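Local coordinates for protein 3-hydroxy-3-methylglutaryl-CoA lyase (Acinetobacter baumannii, PDB 6NDS) that is a TIM-barrel enzyme of the HMGL-like family that holds a zinc ion and coenzyme A, at residues Val17-Ser22 / Ala235-Ala240; Ser58-Lys63 / Val87-Asn92; Ile182-Thr187 / Leu212-His217. One frame throughout, in Å; residues are numbered along the deposited sequence.

Overall arrangement
All three contacts join parallel strands of one TIM barrel. Interactions 1 and 3 are close neighbours, their centres about 9 Å apart, because strand 237-240 lies beside strand 212-216: L214 N meets R237 O at 2.9 Å. They also share a polar link, D239 OD2 to H215 ND1 at 2.9 Å, which connects interaction 1 to the zinc held by H215 and H217 in interaction 3. Interaction 2 is set apart, with centres about 20 Å from interaction 1 and 18 Å from interaction 3, and it binds the adenine and the pantetheine arm of coenzyme A. Even so, the side chain of L89 comes within about 7 Å of the zinc.

Interaction 1. Residues Val17-Ser22 / Ala235-Ala240; sequences VVQEVS and ARRFDA
The guanidinium of R237 turns its edge to the amide of Q19, with the two planes 73° apart, while the other end of the same amide meets the carboxylate of D239 at a shallower 35°. These contacts lie inside the TIM barrel, where strand 17-20, the first, runs parallel to strand 237-240, the last. R237 grips a single atom side-on: NE reaches Q19 OE1 at 2.8 Å and NH2 reaches Q19 OE1 at 3.1 Å, the two nitrogens coming from opposite faces of the amide plane. Both bonds keep OE1 close to the guanidinium plane. Q19 NE2 then donates to D239 OD1 at 3.0 Å, on the syn side, and also to T213 OG1. With its oxygen and its nitrogen both engaged, the flat end of Q19 is fixed in rotation. Its CG lies anti to the carbonyl carbon (chi1 -52°), and the extended chain beyond carries the amide toward the neighbouring strand, between R237 and D239. D239 OD2 is taken by H215 ND1, so D239 is the second-shell partner of a zinc ligand, and Q19 holds D239 from behind.

The backbones are paired in register from V17 with R237 to E20 with A240, bonded for example by F238 N to V17 O at 3.0 Å. On the outward side, V18 packs on helix 260-270 and F238 on helix 223-232. E20 also bonds through its backbone to R53 and E55 of strand 53-58, which closes the barrel. Past the strand, V21 N still reaches A240 O at 2.9 Å. There E20 OE2 accepts from both S22 N and S22 OG, which approach from opposite faces of the carboxylate, the hydroxyl at 2.6 Å from OE2.

Interaction 2. Residues Ser58-Lys63 / Val87-Asn92; sequences SFVSPK and VGLIPN. With COA (coenzyme A), chain B.
The carbonyl oxygen L89 O is approached twice from the facing segment: F59 N donates to it at 2.9 Å in a nearly straight bond, and S58 CA adds a CA-H...O contact to L89 O at 3.5 Å. This is where two neighbouring parallel strands of the TIM barrel, 53-58 and 85-90, come to their C-terminal ends, and S58 and L89 are the one bridged pair here. Beyond it the chains diverge, and coenzyme A binds to both.

The adenine amino group N6A is the joint between them. It donates to F59 O at 3.0 Å, and also to N92 OD1 at the same distance. The amide of N92 works with both ends, since its ND2 donates to adenine N7A at 3.0 Å with an angle of 168°; together the two bonds read the Hoogsteen edge of the base. N92 has CG between the backbone N and the carbonyl carbon (chi1 61°), and its OD1 also accepts from G95 N, capping helix 93-101. The amide is thereby held in place by the helix it starts as well as by the base. Further along the ligand, S61 N donates to the pantetheine carbonyl O9P.

Apolar groups fill in between. P91 lays its ring near V60 CG1 and sets CD 3.3 Å from F59 O, while V60 CG1 also meets L89 CD2 at 3.7 Å, the two side chains crossing obliquely. The F59 ring lies against helix 93-101, touching R98 and A99, and meets the ring of F75. G88 takes its place at the edge of the F59 ring, with G88 CA 4.3 Å from F59 CE2.

Interaction 3. Residues Ile182-Thr187 / Leu212-His217; sequences ITLADT and LTLHFH. With ZN (zinc ion), chain H.
T183 and T213 lie side by side on neighbouring strands and point the same way, with T183 OG1 3.3 Å from T213 CB. Both threonines place CG2 anti to the backbone N, and in T183 this methyl abuts H215 CB at 3.6 Å. The hydroxyls turn to other partners, T183 OG1 to N147 and T213 OG1 to Q19. The strands belong to a beta-alpha-beta unit of the TIM barrel, linked through helix 193-203; they run parallel, 19° apart, and are joined by backbone bonds such as D186 N to H215 O. On the opposite side of the sheet, L184 meets L212 and L214 through its CG and CB, packing toward helix 193-203.

At the C-terminal end H215 and H217 turn to the metal. H215 has CG anti to the backbone N (chi1 176°), reaching into the barrel, whereas CG of H217 is anti to the carbonyl carbon (chi1 -72°). Both rings arrive at the zinc ion, which H215 NE2 and H217 NE2 each bind at 2.2 Å. T187 O lies 3.5 Å above one face of the H217 ring, offset toward the rim, and D186 O sits at its edge. D186 turns the other way: its OD2 and H217 O share a bridging water, and its carboxylate also takes M190 N and A191 N.

Water and D25 are further zinc ligands. The ND1 atoms donate to D239 OD2 from H215 and to S255 O from H217; each ring is held at both nitrogens, by the zinc at NE2 and by its acceptor at ND1, and the carboxylate probably polarises H215, strengthening NE2 as a donor to the metal.

Interaction 1. Residues Val17-Ser22 / Ala235-Ala240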
loop_
_atom_site.group_PDB
_atom_site.type_symbol
_atom_site.label_atom_id
_atom_site.label_comp_id
_atom_site.label_asym_id
_atom_site.label_seq_id
_atom_site.Cartn_x
_atom_site.Cartn_y
_atom_site.Cartn_z
ATOM N N VAL A 17 -11.458 6.105 13.914
ATOM C CA VAL A 17 -10.741 6.495 15.124
ATOM C C VAL A 17 -9.297 6.032 14.976
ATOM O O VAL A 17 -9.000 4.846 15.139
ATOM C CB VAL A 17 -11.389 5.881 16.367
ATOM C CG1 VAL A 17 -10.631 6.286 17.616
ATOM C CG2 VAL A 17 -12.865 6.294 16.461
ATOM N N VAL A 18 -8.392 6.972 14.698
ATOM C CA VAL A 18 -6.982 6.658 14.472
ATOM C C VAL A 18 -6.257 6.629 15.813
ATOM O O VAL A 18 -6.336 7.590 16.583
ATOM C CB VAL A 18 -6.346 7.691 13.526
ATOM C CG1 VAL A 18 -4.866 7.369 13.318
ATOM C CG2 VAL A 18 -7.086 7.719 12.190
ATOM N N GLN A 19 -5.556 5.527 16.102
ATOM C CA GLN A 19 -4.861 5.332 17.375
ATOM C C GLN A 19 -3.373 5.161 17.097
ATOM O O GLN A 19 -2.986 4.393 16.212
ATOM C CB GLN A 19 -5.450 4.123 18.121
ATOM C CG GLN A 19 -6.994 4.224 18.239
ATOM C CD GLN A 19 -7.680 3.021 18.859
ATOM O OE1 GLN A 19 -8.717 3.171 19.503
ATOM N NE2 GLN A 19 -7.139 1.822 18.635
ATOM N N GLU A 20 -2.539 5.909 17.822
ATOM C CA GLU A 20 -1.128 6.046 17.469
ATOM C C GLU A 20 -0.280 5.093 18.303
ATOM O O GLU A 20 -0.418 5.051 19.534
ATOM C CB GLU A 20 -0.671 7.496 17.675
ATOM C CG GLU A 20 0.835 7.730 17.428
ATOM C CD GLU A 20 1.275 7.411 16.003
ATOM O OE1 GLU A 20 0.517 7.694 15.039
ATOM O OE2 GLU A 20 2.389 6.859 15.842
ATOM N N VAL A 21 0.580 4.311 17.635
ATOM C CA VAL A 21 1.413 3.339 18.355
ATOM C C VAL A 21 2.905 3.483 18.058
ATOM O O VAL A 21 3.700 2.618 18.452
ATOM C CB VAL A 21 0.957 1.890 18.073
ATOM C CG1 VAL A 21 -0.532 1.695 18.442
ATOM C CG2 VAL A 21 1.222 1.489 16.610
ATOM N N SER A 22 3.330 4.553 17.383
ATOM C CA SER A 22 4.761 4.648 17.094
ATOM C C SER A 22 5.661 4.666 18.334
ATOM O O SER A 22 6.780 4.138 18.224
ATOM C CB SER A 22 5.097 5.864 16.211
ATOM O OG SER A 22 4.809 7.066 16.864
ATOM N N ALA A 235 -15.955 -1.856 11.171
ATOM C CA ALA A 235 -14.899 -1.544 12.122
ATOM C C ALA A 235 -14.511 -0.073 12.020
ATOM O O ALA A 235 -14.563 0.531 10.942
ATOM C CB ALA A 235 -13.672 -2.417 11.870
ATOM N N ARG A 236 -14.132 0.509 13.161
ATOM C CA ARG A 236 -13.854 1.943 13.212
ATOM C C ARG A 236 -12.563 2.333 13.920
ATOM O O ARG A 236 -12.070 3.438 13.669
ATOM C CB ARG A 236 -15.025 2.689 13.881
ATOM C CG ARG A 236 -16.343 2.577 13.111
ATOM C CD ARG A 236 -16.255 3.361 11.804
ATOM N NE ARG A 236 -17.509 3.398 11.049
ATOM C CZ ARG A 236 -17.835 2.536 10.083
ATOM N NH1 ARG A 236 -17.011 1.538 9.772
ATOM N NH2 ARG A 236 -18.986 2.664 9.423
ATOM N N ARG A 237 -11.982 1.485 14.770
ATOM C CA ARG A 237 -10.776 1.841 15.519
ATOM C C ARG A 237 -9.568 1.137 14.913
ATOM O O ARG A 237 -9.581 -0.089 14.764
ATOM C CB ARG A 237 -10.917 1.453 16.993
ATOM C CG ARG A 237 -12.065 2.183 17.741
ATOM C CD ARG A 237 -12.305 1.665 19.172
ATOM N NE ARG A 237 -11.078 1.697 19.960
ATOM C CZ ARG A 237 -10.932 1.185 21.172
ATOM N NH1 ARG A 237 -11.957 0.623 21.804
ATOM N NH2 ARG A 237 -9.745 1.251 21.766
ATOM N N PHE A 238 -8.522 1.909 14.574
ATOM C CA PHE A 238 -7.365 1.353 13.871
ATOM C C PHE A 238 -6.075 1.909 14.451
ATOM O O PHE A 238 -5.947 3.124 14.615
ATOM C CB PHE A 238 -7.420 1.657 12.361
ATOM C CG PHE A 238 -8.585 1.020 11.667
ATOM C CD1 PHE A 238 -8.455 -0.230 11.086
ATOM C CD2 PHE A 238 -9.819 1.662 11.620
ATOM C CE1 PHE A 238 -9.533 -0.834 10.447
ATOM C CE2 PHE A 238 -10.903 1.081 10.981
ATOM C CZ PHE A 238 -10.769 -0.168 10.386
ATOM N N ASP A 239 -5.128 1.013 14.739
ATOM C CA ASP A 239 -3.783 1.403 15.154
ATOM C C ASP A 239 -2.908 1.729 13.938
ATOM O O ASP A 239 -2.983 1.070 12.900
ATOM C CB ASP A 239 -3.106 0.279 15.942
ATOM C CG ASP A 239 -3.698 0.059 17.334
ATOM O OD1 ASP A 239 -4.430 0.939 17.851
ATOM O OD2 ASP A 239 -3.398 -1.001 17.932
ATOM N N ALA A 240 -2.029 2.718 14.097
ATOM C CA ALA A 240 -1.089 3.085 13.039
ATOM C C ALA A 240 0.124 3.720 13.700
ATOM O O ALA A 240 0.048 4.182 14.836
ATOM C CB ALA A 240 -1.730 4.047 12.023
#

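Interaction 2. Residues Ser58-Lys63 / Val87-Asn92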
loop_
_atom_site.group_PDB
_atom_site.type_symbol
_atom_site.label_atom_id
_atom_site.label_comp_id
_atom_site.label_asym_id
_atom_site.label_seq_id
_atom_site.Cartn_x
_atom_site.Cartn_y
_atom_site.Cartn_z
ATOM N N SER A 58 5.849 0.268 26.745
ATOM C CA SER A 58 5.617 -1.094 27.204
ATOM C C SER A 58 6.230 -1.276 28.577
ATOM O O SER A 58 7.196 -0.596 28.939
ATOM C CB SER A 58 6.257 -2.141 26.275
ATOM O OG SER A 58 5.681 -2.109 24.999
ATOM N N PHE A 59 5.697 -2.237 29.321
ATOM C CA PHE A 59 6.263 -2.627 30.608
ATOM C C PHE A 59 6.648 -4.096 30.517
ATOM O O PHE A 59 5.980 -4.972 31.064
ATOM C CB PHE A 59 5.276 -2.310 31.736
ATOM C CG PHE A 59 5.025 -0.831 31.861
ATOM C CD1 PHE A 59 5.853 -0.049 32.652
ATOM C CD2 PHE A 59 4.023 -0.218 31.129
ATOM C CE1 PHE A 59 5.662 1.318 32.738
ATOM C CE2 PHE A 59 3.831 1.158 31.200
ATOM C CZ PHE A 59 4.653 1.922 32.020
ATOM N N VAL A 60 7.743 -4.347 29.795
ATOM C CA VAL A 60 8.203 -5.688 29.463
ATOM C C VAL A 60 9.652 -5.830 29.912
ATOM O O VAL A 60 10.300 -4.866 30.322
ATOM C CB VAL A 60 8.067 -5.988 27.950
ATOM C CG1 VAL A 60 6.610 -5.883 27.510
ATOM C CG2 VAL A 60 8.937 -5.024 27.133
ATOM N N SER A 61 10.148 -7.061 29.839
ATOM C CA SER A 61 11.515 -7.343 30.250
ATOM C C SER A 61 12.486 -6.453 29.484
ATOM O O SER A 61 12.393 -6.357 28.255
ATOM C CB SER A 61 11.858 -8.809 29.990
ATOM O OG SER A 61 13.250 -9.025 30.160
ATOM N N PRO A 62 13.425 -5.790 30.159
ATOM C CA PRO A 62 14.456 -5.052 29.420
ATOM C C PRO A 62 15.396 -5.966 28.657
ATOM O O PRO A 62 16.067 -5.496 27.729
ATOM C CB PRO A 62 15.192 -4.279 30.525
ATOM C CG PRO A 62 15.026 -5.144 31.735
ATOM C CD PRO A 62 13.645 -5.745 31.615
ATOM N N LYS A 63 15.468 -7.256 29.016
ATOM C CA LYS A 63 16.258 -8.191 28.219
ATOM C C LYS A 63 15.565 -8.507 26.901
ATOM O O LYS A 63 16.233 -8.732 25.886
ATOM C CB LYS A 63 16.510 -9.477 29.002
ATOM C CG LYS A 63 17.382 -9.296 30.234
ATOM C CD LYS A 63 17.600 -10.634 30.932
ATOM C CE LYS A 63 18.486 -10.492 32.152
ATOM N NZ LYS A 63 18.773 -11.822 32.772
ATOM N N VAL A 87 -1.807 4.512 26.697
ATOM C CA VAL A 87 -1.889 3.061 26.827
ATOM C C VAL A 87 -0.489 2.505 27.036
ATOM O O VAL A 87 0.458 2.936 26.377
ATOM C CB VAL A 87 -2.518 2.439 25.563
ATOM C CG1 VAL A 87 -2.618 0.919 25.699
ATOM C CG2 VAL A 87 -3.888 3.082 25.241
ATOM N N GLY A 88 -0.360 1.530 27.937
ATOM C CA GLY A 88 0.879 0.778 28.057
ATOM C C GLY A 88 0.678 -0.698 27.735
ATOM O O GLY A 88 -0.303 -1.302 28.183
ATOM N N LEU A 89 1.596 -1.285 26.963
ATOM C CA LEU A 89 1.539 -2.708 26.626
ATOM C C LEU A 89 2.084 -3.544 27.778
ATOM O O LEU A 89 3.163 -3.257 28.310
ATOM C CB LEU A 89 2.340 -2.991 25.350
ATOM C CG LEU A 89 2.366 -4.459 24.881
ATOM C CD1 LEU A 89 2.433 -4.519 23.372
ATOM C CD2 LEU A 89 3.547 -5.232 25.462
ATOM N N ILE A 90 1.363 -4.619 28.100
ATOM C CA ILE A 90 1.581 -5.424 29.301
ATOM C C ILE A 90 1.632 -6.902 28.931
ATOM O O ILE A 90 0.741 -7.381 28.212
ATOM C CB ILE A 90 0.468 -5.165 30.328
ATOM C CG1 ILE A 90 0.393 -3.675 30.670
ATOM C CG2 ILE A 90 0.685 -6.003 31.571
ATOM C CD1 ILE A 90 1.699 -3.116 31.174
ATOM N N PRO A 91 2.632 -7.676 29.390
ATOM C CA PRO A 91 2.607 -9.114 29.100
ATOM C C PRO A 91 2.197 -9.985 30.280
ATOM O O PRO A 91 1.850 -11.155 30.076
ATOM C CB PRO A 91 4.063 -9.391 28.723
ATOM C CG PRO A 91 4.821 -8.500 29.705
ATOM C CD PRO A 91 3.934 -7.264 29.947
ATOM N N ASN A 92 2.277 -9.461 31.506
ATOM C CA ASN A 92 2.105 -10.268 32.712
ATOM C C ASN A 92 1.840 -9.351 33.908
ATOM O O ASN A 92 1.775 -8.126 33.781
ATOM C CB ASN A 92 3.325 -11.168 32.964
ATOM C CG ASN A 92 4.623 -10.378 33.165
ATOM O OD1 ASN A 92 4.618 -9.153 33.300
ATOM N ND2 ASN A 92 5.742 -11.091 33.178
HETATM N N1A COA B . 8.841 -6.110 33.129
HETATM C C2A COA B . 10.091 -6.115 33.613
HETATM N N3A COA B . 10.774 -7.110 34.177
HETATM C C4A COA B . 10.032 -8.228 34.216
HETATM C C5A COA B . 8.743 -8.386 33.754
HETATM C C6A COA B . 8.123 -7.260 33.179
HETATM N N6A COA B . 6.881 -7.268 32.703
HETATM N N7A COA B . 8.308 -9.686 33.973
HETATM C C8A COA B . 9.326 -10.283 34.551
HETATM N N9A COA B . 10.402 -9.446 34.725
HETATM C C1B COA B . 11.687 -9.757 35.355
HETATM C C2B COA B . 11.576 -10.281 36.786
HETATM O O2B COA B . 11.372 -9.288 37.767
HETATM C C3B COA B . 12.910 -11.015 36.898
HETATM O O3B COA B . 13.987 -10.087 36.966
HETATM P P3B COA B . 15.310 -10.799 37.568
HETATM O O7A COA B . 16.022 -11.506 36.428
HETATM O O8A COA B . 14.813 -11.773 38.619
HETATM O O9A COA B . 16.151 -9.690 38.173
HETATM C C4B COA B . 12.874 -11.755 35.572
HETATM O O4B COA B . 12.344 -10.777 34.634
HETATM C C5B COA B . 11.926 -12.924 35.617
HETATM O O5B COA B . 11.956 -13.611 34.358
HETATM P P1A COA B . 10.708 -14.552 34.024
HETATM O O1A COA B . 9.540 -14.179 34.873
HETATM O O2A COA B . 11.153 -15.976 33.954
HETATM O O3A COA B . 10.414 -14.014 32.546
HETATM P P2A COA B . 11.198 -14.198 31.167
HETATM O O4A COA B . 10.958 -15.585 30.669
HETATM O O5A COA B . 12.604 -13.711 31.301
HETATM O O6A COA B . 10.403 -13.135 30.266
HETATM C CBP COA B . 8.459 -11.882 29.670
HETATM C CCP COA B . 8.963 -13.242 30.142
HETATM C CDP COA B . 6.966 -11.959 29.334
HETATM C CEP COA B . 8.667 -10.856 30.790
HETATM C CAP COA B . 9.271 -11.494 28.432
HETATM O OAP COA B . 9.234 -12.566 27.502
HETATM C C9P COA B . 8.767 -10.235 27.748
HETATM O O9P COA B . 8.926 -9.135 28.268
HETATM N N8P COA B . 8.172 -10.398 26.576
HETATM C C7P COA B . 7.526 -9.310 25.854
HETATM C C6P COA B . 8.281 -8.961 24.597
HETATM C C5P COA B . 7.537 -7.945 23.757
HETATM O O5P COA B . 7.105 -6.909 24.259
HETATM N N4P COA B . 7.393 -8.234 22.458
HETATM C C3P COA B . 6.864 -7.306 21.468
HETATM C C2P COA B . 5.462 -6.851 21.796
HETATM S S1P COA B . 4.342 -8.248 22.066
#

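Interaction 3. Residues Ile182-Thr187 / Leu212-His217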
loop_
_atom_site.group_PDB
_atom_site.type_symbol
_atom_site.label_atom_id
_atom_site.label_comp_id
_atom_site.label_asym_id
_atom_site.label_seq_id
_atom_site.Cartn_x
_atom_site.Cartn_y
_atom_site.Cartn_z
ATOM N N ILE A 182 -11.112 -5.086 22.582
ATOM C CA ILE A 182 -10.329 -6.148 21.958
ATOM C C ILE A 182 -9.563 -5.574 20.776
ATOM O O ILE A 182 -10.124 -4.819 19.974
ATOM C CB ILE A 182 -11.248 -7.304 21.481
ATOM C CG1 ILE A 182 -12.039 -7.904 22.647
ATOM C CG2 ILE A 182 -10.447 -8.360 20.736
ATOM C CD1 ILE A 182 -11.174 -8.503 23.730
ATOM N N THR A 183 -8.291 -5.943 20.651
ATOM C CA THR A 183 -7.518 -5.664 19.445
ATOM C C THR A 183 -7.212 -6.966 18.722
ATOM O O THR A 183 -6.714 -7.917 19.332
ATOM C CB THR A 183 -6.207 -4.951 19.773
ATOM O OG1 THR A 183 -6.495 -3.668 20.353
ATOM C CG2 THR A 183 -5.322 -4.765 18.506
ATOM N N LEU A 184 -7.490 -7.000 17.420
ATOM C CA LEU A 184 -7.024 -8.082 16.561
ATOM C C LEU A 184 -5.825 -7.573 15.781
ATOM O O LEU A 184 -5.944 -6.605 15.017
ATOM C CB LEU A 184 -8.118 -8.554 15.605
ATOM C CG LEU A 184 -9.411 -8.970 16.281
ATOM C CD1 LEU A 184 -10.438 -9.366 15.212
ATOM C CD2 LEU A 184 -9.160 -10.119 17.261
ATOM N N ALA A 185 -4.683 -8.233 15.947
ATOM C CA ALA A 185 -3.437 -7.752 15.362
ATOM C C ALA A 185 -2.938 -8.702 14.279
ATOM O O ALA A 185 -2.850 -9.915 14.501
ATOM C CB ALA A 185 -2.376 -7.567 16.451
ATOM N N ASP A 186 -2.568 -8.126 13.125
ATOM C CA ASP A 186 -1.899 -8.836 12.023
ATOM C C ASP A 186 -0.395 -8.584 12.135
ATOM O O ASP A 186 0.191 -7.746 11.443
ATOM C CB ASP A 186 -2.446 -8.354 10.685
ATOM C CG ASP A 186 -1.860 -9.102 9.520
ATOM O OD1 ASP A 186 -1.275 -10.176 9.751
ATOM O OD2 ASP A 186 -1.979 -8.619 8.376
ATOM N N THR A 187 0.236 -9.377 13.001
ATOM C CA THR A 187 1.591 -9.106 13.477
ATOM C C THR A 187 2.628 -9.075 12.357
ATOM O O THR A 187 3.545 -8.243 12.380
ATOM C CB THR A 187 1.958 -10.162 14.512
ATOM O OG1 THR A 187 0.922 -10.206 15.495
ATOM C CG2 THR A 187 3.299 -9.832 15.180
ATOM N N LEU A 212 -13.814 -2.673 19.287
ATOM C CA LEU A 212 -12.867 -3.430 18.469
ATOM C C LEU A 212 -11.808 -2.524 17.857
ATOM O O LEU A 212 -12.148 -1.560 17.163
ATOM C CB LEU A 212 -13.596 -4.157 17.340
ATOM C CG LEU A 212 -12.739 -4.880 16.301
ATOM C CD1 LEU A 212 -11.996 -6.015 16.972
ATOM C CD2 LEU A 212 -13.616 -5.418 15.152
ATOM N N THR A 213 -10.531 -2.869 18.062
ATOM C CA THR A 213 -9.413 -2.263 17.342
ATOM C C THR A 213 -8.819 -3.267 16.360
ATOM O O THR A 213 -8.644 -4.446 16.689
ATOM C CB THR A 213 -8.299 -1.794 18.301
ATOM O OG1 THR A 213 -8.802 -0.783 19.189
ATOM C CG2 THR A 213 -7.103 -1.201 17.516
ATOM N N LEU A 214 -8.495 -2.800 15.153
ATOM C CA LEU A 214 -7.713 -3.572 14.197
ATOM C C LEU A 214 -6.311 -2.984 14.125
ATOM O O LEU A 214 -6.148 -1.763 14.005
ATOM C CB LEU A 214 -8.342 -3.554 12.799
ATOM C CG LEU A 214 -9.461 -4.546 12.466
ATOM C CD1 LEU A 214 -9.028 -5.976 12.761
ATOM C CD2 LEU A 214 -10.735 -4.195 13.195
ATOM N N HIS A 215 -5.305 -3.856 14.166
ATOM C CA HIS A 215 -3.891 -3.465 14.207
ATOM C C HIS A 215 -3.173 -4.177 13.056
ATOM O O HIS A 215 -2.747 -5.325 13.195
ATOM C CB HIS A 215 -3.351 -3.841 15.582
ATOM C CG HIS A 215 -1.885 -3.594 15.787
ATOM N ND1 HIS A 215 -1.417 -2.649 16.677
ATOM C CD2 HIS A 215 -0.789 -4.229 15.300
ATOM C CE1 HIS A 215 -0.095 -2.683 16.696
ATOM N NE2 HIS A 215 0.313 -3.629 15.867
ATOM N N PHE A 216 -3.055 -3.513 11.906
ATOM C CA PHE A 216 -2.464 -4.127 10.717
ATOM C C PHE A 216 -1.014 -3.694 10.513
ATOM O O PHE A 216 -0.663 -2.524 10.676
ATOM C CB PHE A 216 -3.273 -3.771 9.457
ATOM C CG PHE A 216 -4.654 -4.354 9.425
ATOM C CD1 PHE A 216 -4.843 -5.727 9.309
ATOM C CD2 PHE A 216 -5.770 -3.530 9.438
ATOM C CE1 PHE A 216 -6.135 -6.269 9.255
ATOM C CE2 PHE A 216 -7.062 -4.066 9.366
ATOM C CZ PHE A 216 -7.241 -5.438 9.280
ATOM N N HIS A 217 -0.166 -4.646 10.157
ATOM C CA HIS A 217 1.149 -4.312 9.630
ATOM C C HIS A 217 1.110 -4.421 8.103
ATOM O O HIS A 217 0.234 -5.079 7.527
ATOM C CB HIS A 217 2.226 -5.217 10.254
ATOM C CG HIS A 217 2.529 -4.900 11.696
ATOM N ND1 HIS A 217 3.663 -4.211 12.083
ATOM C CD2 HIS A 217 1.855 -5.174 12.838
ATOM C CE1 HIS A 217 3.672 -4.076 13.397
ATOM N NE2 HIS A 217 2.577 -4.641 13.880
HETATM ZN ZN ZN H . 2.261 -4.589 16.056
HETATM O O HOH W 1 -1.994 -6.288 6.870
HETATM O O HOH W 2 4.301 -5.408 16.335
#